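Cfl (PDB 7A9J) is a coronafacic acid ligase of the ATP-dependent AMP-binding enzyme family, probably activating carboxylic acids as their adenylates for amide formation. Local coordinates at residues A[453-458]-A[467-472]. The protein carries 1 engineered substitution. Sequence-based numbering, arbitrary orientation.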
ATOM      1  N   SER A 453     -18.779   5.968  14.608  1.00 48.90           N
ATOM      2  CA  SER A 453     -19.922   6.579  13.961  1.00 46.73           C
ATOM      3  C   SER A 453     -19.746   6.438  12.461  1.00 47.22           C
ATOM      4  O   SER A 453     -18.617   6.432  11.962  1.00 45.98           O
ATOM      5  CB  SER A 453     -20.044   8.054  14.362  1.00 46.15           C
ATOM      6  OG  SER A 453     -21.022   8.666  13.549  1.00 64.19           O
ATOM      7  N   VAL A 454     -20.859   6.295  11.746  1.00 43.04           N
ATOM      8  CA  VAL A 454     -20.869   6.350  10.290  1.00 36.14           C
ATOM      9  C   VAL A 454     -22.043   7.251   9.888  1.00 41.06           C
ATOM     10  O   VAL A 454     -23.156   7.091  10.414  1.00 38.47           O
ATOM     11  CB  VAL A 454     -21.035   4.957   9.647  1.00 34.95           C
ATOM     12  CG1 VAL A 454     -21.120   5.079   8.139  1.00 39.13           C
ATOM     13  CG2 VAL A 454     -19.855   4.027   9.984  1.00 44.16           C
ATOM     14  N   VAL A 455     -21.796   8.198   8.967  1.00 33.70           N
ATOM     15  CA  VAL A 455     -22.821   9.153   8.519  1.00 32.28           C
ATOM     16  C   VAL A 455     -23.139   8.880   7.052  1.00 34.76           C
ATOM     17  O   VAL A 455     -22.237   8.626   6.254  1.00 33.51           O
ATOM     18  CB  VAL A 455     -22.358  10.611   8.739  1.00 35.48           C
ATOM     19  CG1 VAL A 455     -23.317  11.629   8.078  1.00 36.08           C
ATOM     20  CG2 VAL A 455     -22.201  10.913  10.217  1.00 35.86           C
ATOM     21  N   PHE A 456     -24.430   8.892   6.694  1.00 31.33           N
ATOM     22  CA  PHE A 456     -24.839   8.652   5.318  1.00 28.41           C
ATOM     23  C   PHE A 456     -26.179   9.359   5.107  1.00 30.97           C
ATOM     24  O   PHE A 456     -26.746   9.944   6.030  1.00 34.97           O
ATOM     25  CB  PHE A 456     -25.021   7.164   5.000  1.00 30.40           C
ATOM     26  CG  PHE A 456     -25.989   6.426   5.951  1.00 32.50           C
ATOM     27  CD1 PHE A 456     -25.523   5.870   7.130  1.00 37.18           C
ATOM     28  CD2 PHE A 456     -27.372   6.260   5.632  1.00 30.80           C
ATOM     29  CE1 PHE A 456     -26.365   5.205   7.998  1.00 38.67           C
ATOM     30  CE2 PHE A 456     -28.234   5.538   6.513  1.00 36.18           C
ATOM     31  CZ  PHE A 456     -27.736   5.031   7.683  1.00 39.06           C
ATOM     32  N   SER A 457     -26.663   9.334   3.885  1.00 31.25           N
ATOM     33  CA  SER A 457     -27.976   9.922   3.674  1.00 29.58           C
ATOM     34  C   SER A 457     -28.945   8.903   3.101  1.00 32.79           C
ATOM     35  O   SER A 457     -28.549   7.863   2.565  1.00 34.16           O
ATOM     36  CB  SER A 457     -27.904  11.164   2.744  1.00 37.07           C
ATOM     37  OG  SER A 457     -27.601  10.755   1.408  1.00 35.67           O
ATOM     38  N   VAL A 458     -30.224   9.245   3.232  1.00 30.91           N
ATOM     39  CA  VAL A 458     -31.312   8.483   2.632  1.00 31.20           C
ATOM     40  C   VAL A 458     -32.137   9.443   1.805  1.00 34.37           C
ATOM     41  O   VAL A 458     -32.138  10.664   2.043  1.00 33.05           O
ATOM     42  CB  VAL A 458     -32.171   7.747   3.695  1.00 32.45           C
ATOM     43  CG1 VAL A 458     -31.229   6.687   4.372  1.00 32.14           C
ATOM     44  CG2 VAL A 458     -32.731   8.678   4.737  1.00 33.34           C
ATOM     45  N   ILE A 467     -29.820  13.420   6.371  1.00 33.38           N
ATOM     46  CA  ILE A 467     -28.587  12.870   6.945  1.00 35.88           C
ATOM     47  C   ILE A 467     -28.894  12.000   8.145  1.00 36.68           C
ATOM     48  O   ILE A 467     -29.579  12.426   9.080  1.00 38.76           O
ATOM     49  CB  ILE A 467     -27.622  14.003   7.329  1.00 35.21           C
ATOM     50  CG1 ILE A 467     -27.234  14.760   6.058  1.00 35.71           C
ATOM     51  CG2 ILE A 467     -26.363  13.441   8.080  1.00 33.64           C
ATOM     52  CD1 ILE A 467     -26.363  15.976   6.352  1.00 43.65           C
ATOM     53  N   ILE A 468     -28.368  10.777   8.126  1.00 31.51           N
ATOM     54  CA  ILE A 468     -28.514   9.834   9.228  1.00 33.27           C
ATOM     55  C   ILE A 468     -27.141   9.619   9.856  1.00 35.23           C
ATOM     56  O   ILE A 468     -26.141   9.459   9.135  1.00 35.01           O
ATOM     57  CB  ILE A 468     -29.077   8.497   8.709  1.00 34.55           C
ATOM     58  CG1 ILE A 468     -30.292   8.734   7.785  1.00 34.79           C
ATOM     59  CG2 ILE A 468     -29.309   7.530   9.881  1.00 36.02           C
ATOM     60  CD1 ILE A 468     -31.501   9.463   8.417  1.00 33.33           C
ATOM     61  N   ALA A 469     -27.083   9.564  11.179  1.00 35.68           N
ATOM     62  CA  ALA A 469     -25.827   9.208  11.848  1.00 39.98           C
ATOM     63  C   ALA A 469     -26.007   7.886  12.575  1.00 40.55           C
ATOM     64  O   ALA A 469     -26.877   7.765  13.452  1.00 42.27           O
ATOM     65  CB  ALA A 469     -25.403  10.295  12.845  1.00 41.66           C
ATOM     66  N   LEU A 470     -25.181   6.910  12.232  1.00 39.45           N
ATOM     67  CA  LEU A 470     -25.051   5.716  13.050  1.00 42.94           C
ATOM     68  C   LEU A 470     -24.051   5.995  14.165  1.00 49.16           C
ATOM     69  O   LEU A 470     -22.916   6.396  13.898  1.00 48.96           O
ATOM     70  CB  LEU A 470     -24.627   4.552  12.154  1.00 48.71           C
ATOM     71  CG  LEU A 470     -24.845   3.084  12.490  1.00 55.30           C
ATOM     72  CD1 LEU A 470     -26.244   2.890  13.028  1.00 58.18           C
ATOM     73  CD2 LEU A 470     -24.671   2.290  11.189  1.00 45.41           C
ATOM     74  N   ILE A 471     -24.478   5.827  15.413  1.00 49.21           N
ATOM     75  CA  ILE A 471     -23.690   6.199  16.592  1.00 55.60           C
ATOM     76  C   ILE A 471     -23.420   4.942  17.411  1.00 63.96           C
ATOM     77  O   ILE A 471     -24.365   4.277  17.857  1.00 54.10           O
ATOM     78  CB  ILE A 471     -24.424   7.226  17.471  1.00 54.06           C
ATOM     79  CG1 ILE A 471     -24.790   8.488  16.688  1.00 58.35           C
ATOM     80  CG2 ILE A 471     -23.593   7.551  18.733  1.00 63.43           C
ATOM     81  CD1 ILE A 471     -23.616   9.320  16.301  1.00 46.38           C
ATOM     82  N   GLN A 472     -22.144   4.652  17.667  1.00 56.13           N
ATOM     83  CA  GLN A 472     -21.783   3.527  18.529  1.00 61.20           C
ATOM     84  C   GLN A 472     -21.300   4.066  19.860  1.00 66.43           C
ATOM     85  O   GLN A 472     -20.202   4.642  19.922  1.00 64.32           O
ATOM     86  CB  GLN A 472     -20.710   2.647  17.886  1.00 55.56           C
ATOM     87  CG  GLN A 472     -20.191   1.529  18.791  1.00 69.51           C
ATOM     88  CD  GLN A 472     -19.150   0.668  18.094  1.00 66.32           C
ATOM     89  OE1 GLN A 472     -19.378   0.151  16.988  1.00 70.88           O
ATOM     90  NE2 GLN A 472     -17.996   0.520  18.730  1.00 78.86           N
TER
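Residues 453-458 and 467-472 pair as the two antiparallel strands of a beta hairpin in the small C-terminal domain of this AMP-binding enzyme. Strand 450-460 lies at the border of a four-stranded mixed sheet, and strand 464-473 pairs in parallel with strand 500-503 on its other side. Val-454 with Leu-470 and Phe-456 with Ile-468 are the hydrogen-bonded pairs; in the second, Ile-468 N meets Phe-456 O at 2.8 Å. Helix 517-522 packs on Val-454 and Phe-456 on the sheet face of these four residues, where the Phe-456 ring leans toward strand 464-473 because chi1 (55°) sets CG between the backbone N and the carbonyl carbon. Ile-468 then lies against the ring in a CH-pi contact, its CB 22° off the normal, while Ile-468 CG2 reaches Phe-456 CZ at 3.7 Å. Val-458 CG2 packs on Ile-468 CG1. On the other face, where Ser-453 and Val-455 pack on helix 437-445, Val-455 CG1 comes within 3.5 Å of Ile-467 CG2. Leu-470 O is gripped twice: Val-454 N donates to it, and Ser-453 OG, turned anti to its own N, adds a 3.0 Å bond tilted 31° from the carbonyl plane.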